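Local coordinates for iron-regulated outer membrane protein (Neisseria meningitidis, PDB 4B7O), which transports iron across the outer membrane as a TonB-dependent transporter, probably in the form of a ferric siderophore, at residues T473-P486 with G524-R536. Residues are numbered along the deposited sequence; the frame is centred on the assembly and turned at random.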
loop_
_atom_site.group_PDB
_atom_site.type_symbol
_atom_site.label_atom_id
_atom_site.label_comp_id
_atom_site.label_asym_id
_atom_site.label_seq_id
_atom_site.Cartn_x
_atom_site.Cartn_y
_atom_site.Cartn_z
ATOM N N THR A 473 -19.379 9.531 12.983
ATOM C CA THR A 473 -18.469 10.640 12.982
ATOM C C THR A 473 -18.240 11.094 14.417
ATOM O O THR A 473 -18.821 10.531 15.344
ATOM C CB THR A 473 -19.064 11.826 12.227
ATOM O OG1 THR A 473 -20.496 11.655 12.134
ATOM C CG2 THR A 473 -18.425 11.979 10.827
ATOM N N HIS A 474 -17.403 12.117 14.606
ATOM C CA HIS A 474 -17.031 12.551 15.962
ATOM C C HIS A 474 -18.030 13.433 16.620
ATOM O O HIS A 474 -17.746 13.972 17.661
ATOM C CB HIS A 474 -15.653 13.207 16.044
ATOM C CG HIS A 474 -15.577 14.562 15.417
ATOM N ND1 HIS A 474 -14.420 15.252 15.349
ATOM C CD2 HIS A 474 -16.534 15.334 14.765
ATOM C CE1 HIS A 474 -14.611 16.415 14.700
ATOM N NE2 HIS A 474 -15.909 16.474 14.340
ATOM N N ASP A 475 -19.195 13.604 16.015
ATOM C CA ASP A 475 -20.290 14.294 16.698
ATOM C C ASP A 475 -21.393 13.319 17.068
ATOM O O ASP A 475 -22.525 13.724 17.291
ATOM C CB ASP A 475 -20.828 15.465 15.860
ATOM C CG ASP A 475 -21.237 15.042 14.447
ATOM O OD1 ASP A 475 -21.284 13.806 14.161
ATOM O OD2 ASP A 475 -21.533 15.956 13.631
ATOM N N GLY A 476 -21.063 12.030 17.136
ATOM C CA GLY A 476 -22.060 10.990 17.415
ATOM C C GLY A 476 -22.997 10.637 16.269
ATOM O O GLY A 476 -23.705 9.639 16.346
ATOM N N LYS A 477 -22.990 11.442 15.202
ATOM C CA LYS A 477 -23.894 11.260 14.042
ATOM C C LYS A 477 -23.547 10.049 13.187
ATOM O O LYS A 477 -22.409 9.911 12.686
ATOM C CB LYS A 477 -23.929 12.507 13.165
ATOM C CG LYS A 477 -24.811 12.329 11.937
ATOM C CD LYS A 477 -24.551 13.480 10.970
ATOM C CE LYS A 477 -25.683 13.711 9.973
ATOM N NZ LYS A 477 -25.238 14.874 9.133
ATOM N N THR A 478 -24.535 9.173 13.048
ATOM C CA THR A 478 -24.404 7.916 12.324
ATOM C C THR A 478 -24.956 8.004 10.924
ATOM O O THR A 478 -25.644 8.964 10.596
ATOM C CB THR A 478 -25.077 6.812 13.088
ATOM O OG1 THR A 478 -24.298 6.610 14.261
ATOM C CG2 THR A 478 -25.066 5.553 12.328
ATOM N N VAL A 479 -24.597 7.040 10.084
ATOM C CA VAL A 479 -25.139 6.932 8.726
ATOM C C VAL A 479 -24.625 5.645 8.181
ATOM O O VAL A 479 -23.418 5.382 8.294
ATOM C CB VAL A 479 -24.613 7.994 7.776
ATOM C CG1 VAL A 479 -25.025 7.628 6.353
ATOM C CG2 VAL A 479 -25.117 9.375 8.184
ATOM N N SER A 480 -25.552 4.860 7.633
ATOM C CA SER A 480 -25.302 3.577 6.990
ATOM C C SER A 480 -25.657 3.518 5.492
ATOM O O SER A 480 -26.248 4.446 4.908
ATOM C CB SER A 480 -26.047 2.455 7.690
ATOM O OG SER A 480 -25.630 2.315 9.036
ATOM N N SER A 481 -25.276 2.405 4.876
ATOM C CA SER A 481 -25.686 2.102 3.505
ATOM C C SER A 481 -25.288 0.695 3.306
ATOM O O SER A 481 -24.570 0.127 4.146
ATOM C CB SER A 481 -24.971 2.972 2.482
ATOM O OG SER A 481 -25.860 3.349 1.441
ATOM N N SER A 482 -25.790 0.106 2.234
ATOM C CA SER A 482 -25.322 -1.200 1.829
ATOM C C SER A 482 -25.431 -1.214 0.330
ATOM O O SER A 482 -26.107 -0.355 -0.244
ATOM C CB SER A 482 -26.141 -2.303 2.482
ATOM O OG SER A 482 -27.509 -2.075 2.265
ATOM N N ASN A 483 -24.720 -2.137 -0.307
ATOM C CA ASN A 483 -24.768 -2.273 -1.755
ATOM C C ASN A 483 -24.630 -3.768 -2.073
ATOM O O ASN A 483 -24.035 -4.530 -1.298
ATOM C CB ASN A 483 -23.634 -1.520 -2.465
ATOM C CG ASN A 483 -23.554 -0.041 -2.149
ATOM O OD1 ASN A 483 -23.421 0.364 -0.997
ATOM N ND2 ASN A 483 -23.559 0.789 -3.197
ATOM N N LEU A 484 -25.168 -4.185 -3.224
ATOM C CA LEU A 484 -24.898 -5.535 -3.785
ATOM C C LEU A 484 -23.863 -5.394 -4.900
ATOM O O LEU A 484 -24.021 -4.563 -5.797
ATOM C CB LEU A 484 -26.195 -6.141 -4.367
ATOM C CG LEU A 484 -27.021 -7.097 -3.494
ATOM C CD1 LEU A 484 -26.287 -8.365 -3.074
ATOM C CD2 LEU A 484 -27.548 -6.396 -2.252
ATOM N N ASN A 485 -22.821 -6.196 -4.865
ATOM C CA ASN A 485 -21.795 -6.052 -5.876
ATOM C C ASN A 485 -21.554 -7.328 -6.645
ATOM O O ASN A 485 -21.059 -8.307 -6.072
ATOM C CB ASN A 485 -20.505 -5.561 -5.264
ATOM C CG ASN A 485 -20.661 -4.251 -4.536
ATOM O OD1 ASN A 485 -20.920 -3.164 -5.116
ATOM N ND2 ASN A 485 -20.445 -4.328 -3.272
ATOM N N PRO A 486 -21.935 -7.336 -7.944
ATOM C CA PRO A 486 -21.860 -8.525 -8.782
ATOM C C PRO A 486 -20.584 -8.559 -9.552
ATOM O O PRO A 486 -20.137 -7.537 -10.024
ATOM C CB PRO A 486 -23.030 -8.340 -9.750
ATOM C CG PRO A 486 -23.212 -6.881 -9.875
ATOM C CD PRO A 486 -22.802 -6.302 -8.554
ATOM N N GLY A 524 -12.566 22.347 13.457
ATOM C CA GLY A 524 -13.944 22.364 13.018
ATOM C C GLY A 524 -14.605 21.032 13.183
ATOM O O GLY A 524 -13.927 20.024 13.433
ATOM N N ILE A 525 -15.935 21.013 13.083
ATOM C CA ILE A 525 -16.623 19.749 13.206
ATOM C C ILE A 525 -16.585 19.146 11.827
ATOM O O ILE A 525 -16.585 19.887 10.822
ATOM C CB ILE A 525 -18.075 19.878 13.681
ATOM C CG1 ILE A 525 -18.143 20.626 15.007
ATOM C CG2 ILE A 525 -18.658 18.495 13.901
ATOM C CD1 ILE A 525 -17.194 20.082 16.071
ATOM N N ILE A 526 -16.483 17.815 11.797
ATOM C CA ILE A 526 -16.468 17.038 10.563
ATOM C C ILE A 526 -17.518 15.975 10.688
ATOM O O ILE A 526 -17.295 14.920 11.314
ATOM C CB ILE A 526 -15.149 16.289 10.340
ATOM C CG1 ILE A 526 -13.950 17.254 10.246
ATOM C CG2 ILE A 526 -15.308 15.366 9.137
ATOM C CD1 ILE A 526 -13.969 18.239 9.092
ATOM N N SER A 527 -18.658 16.250 10.068
ATOM C CA SER A 527 -19.783 15.333 10.087
ATOM C C SER A 527 -19.885 14.457 8.783
ATOM O O SER A 527 -18.984 14.427 7.930
ATOM C CB SER A 527 -21.066 16.140 10.352
ATOM O OG SER A 527 -22.099 15.296 10.856
ATOM N N ILE A 528 -20.996 13.760 8.633
ATOM C CA ILE A 528 -21.296 13.078 7.390
ATOM C C ILE A 528 -22.740 13.412 7.022
ATOM O O ILE A 528 -23.609 13.391 7.890
ATOM C CB ILE A 528 -21.125 11.578 7.571
ATOM C CG1 ILE A 528 -21.360 10.829 6.251
ATOM C CG2 ILE A 528 -21.995 11.080 8.706
ATOM C CD1 ILE A 528 -20.912 9.380 6.304
ATOM N N ALA A 529 -22.985 13.734 5.752
ATOM C CA ALA A 529 -24.318 14.105 5.282
ATOM C C ALA A 529 -25.296 12.947 5.354
ATOM O O ALA A 529 -24.895 11.791 5.477
ATOM C CB ALA A 529 -24.235 14.665 3.891
ATOM N N ASP A 530 -26.582 13.255 5.339
ATOM C CA ASP A 530 -27.621 12.202 5.312
ATOM C C ASP A 530 -27.597 11.363 4.033
ATOM O O ASP A 530 -27.401 11.894 2.928
ATOM C CB ASP A 530 -29.028 12.823 5.456
ATOM C CG ASP A 530 -29.480 12.935 6.918
ATOM O OD1 ASP A 530 -29.275 11.961 7.711
ATOM O OD2 ASP A 530 -30.048 14.008 7.257
ATOM N N GLY A 531 -27.859 10.066 4.190
ATOM C CA GLY A 531 -27.867 9.105 3.074
ATOM C C GLY A 531 -26.641 9.069 2.153
ATOM O O GLY A 531 -26.744 8.550 1.048
ATOM N N THR A 532 -25.491 9.614 2.574
ATOM C CA THR A 532 -24.306 9.533 1.729
ATOM C C THR A 532 -23.847 8.074 1.619
ATOM O O THR A 532 -23.743 7.376 2.617
ATOM C CB THR A 532 -23.117 10.453 2.122
ATOM O OG1 THR A 532 -22.112 9.706 2.819
ATOM C CG2 THR A 532 -23.536 11.634 2.905
ATOM N N LYS A 533 -23.592 7.639 0.389
ATOM C CA LYS A 533 -23.358 6.228 0.053
ATOM C C LYS A 533 -21.856 5.930 -0.090
ATOM O O LYS A 533 -21.023 6.862 -0.193
ATOM C CB LYS A 533 -24.013 5.894 -1.309
ATOM C CG LYS A 533 -25.341 6.598 -1.651
ATOM C CD LYS A 533 -26.508 5.621 -1.578
ATOM C CE LYS A 533 -27.683 6.220 -0.805
ATOM N NZ LYS A 533 -28.086 7.593 -1.273
ATOM N N ALA A 534 -21.555 4.635 -0.153
ATOM C CA ALA A 534 -20.243 4.096 -0.605
ATOM C C ALA A 534 -19.917 4.393 -2.060
ATOM O O ALA A 534 -20.795 4.424 -2.902
ATOM C CB ALA A 534 -20.145 2.601 -0.370
ATOM N N GLU A 535 -18.636 4.634 -2.328
ATOM C CA GLU A 535 -18.082 4.780 -3.664
ATOM C C GLU A 535 -18.247 3.468 -4.364
ATOM O O GLU A 535 -17.875 2.416 -3.814
ATOM C CB GLU A 535 -16.596 5.052 -3.563
ATOM C CG GLU A 535 -16.264 6.511 -3.398
ATOM C CD GLU A 535 -14.784 6.745 -3.101
ATOM O OE1 GLU A 535 -14.068 5.741 -2.795
ATOM O OE2 GLU A 535 -14.335 7.920 -3.214
ATOM N N ARG A 536 -18.735 3.514 -5.590
ATOM C CA ARG A 536 -19.033 2.243 -6.318
ATOM C C ARG A 536 -18.258 2.117 -7.625
ATOM O O ARG A 536 -18.360 2.959 -8.520
ATOM C CB ARG A 536 -20.545 2.040 -6.513
ATOM C CG ARG A 536 -20.896 0.604 -6.844
ATOM C CD ARG A 536 -22.250 0.237 -6.325
ATOM N NE ARG A 536 -22.627 -1.139 -6.657
ATOM C CZ ARG A 536 -23.273 -1.468 -7.776
ATOM N NH1 ARG A 536 -23.576 -0.511 -8.674
ATOM N NH2 ARG A 536 -23.602 -2.748 -7.990
#
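H474 reaches across to the backbone of I526 in this TonB-dependent β-barrel, illustrating how an extracellular loop can be tied by side chains to a neighbouring hairpin without joining its sheet. The type I turn T473–G476 connects barrel strands 458-472 and 478-493; strand 525-528 and the type II turn A529–T532 belong to the long connection that leads into strand 535-547. Placed between the backbone N and the carbonyl carbon (chi1 71°), the H474 imidazole brings NE2 to the amide N of I526 at 2.9 Å. The N-H points almost straight at the nitrogen (169°) but comes in tilted from the ring plane, while G524 O lies at the ring edge. The other ring nitrogen, ND1, is hydrogen-bonded to T519 O, so both nitrogens are held and the rotation of the ring is fixed.

D475 divides its carboxylate. OD1 closes an Asx turn with the amide of K477, and OD2 accepts the S527 hydroxyl through its syn lone pair, OG to OD2 being 2.9 Å. The extended K477 chain passes S527 OG with its CD and ends with NZ beside I528 O at 2.5 Å, so short that its exact length is doubtful, approaching tilted from the carbonyl plane; a weak, long ion pair links it also to E580. Next along, V479 CG2 meets I528 CG2 obliquely at 3.6 Å.

At the membrane-side end of the contact, strand 498-509 lies between strands 478-493 and 535-547, and R536 must reach across it. The R536 side chain runs antiparallel to those of N483 and N485, the guanidinium 27° from the N485 amide plane. NE bonds N485 OD1 at 3.1 Å, while NH2 meets L484 O at 2.9 Å, nearly in line with the carbonyl bond.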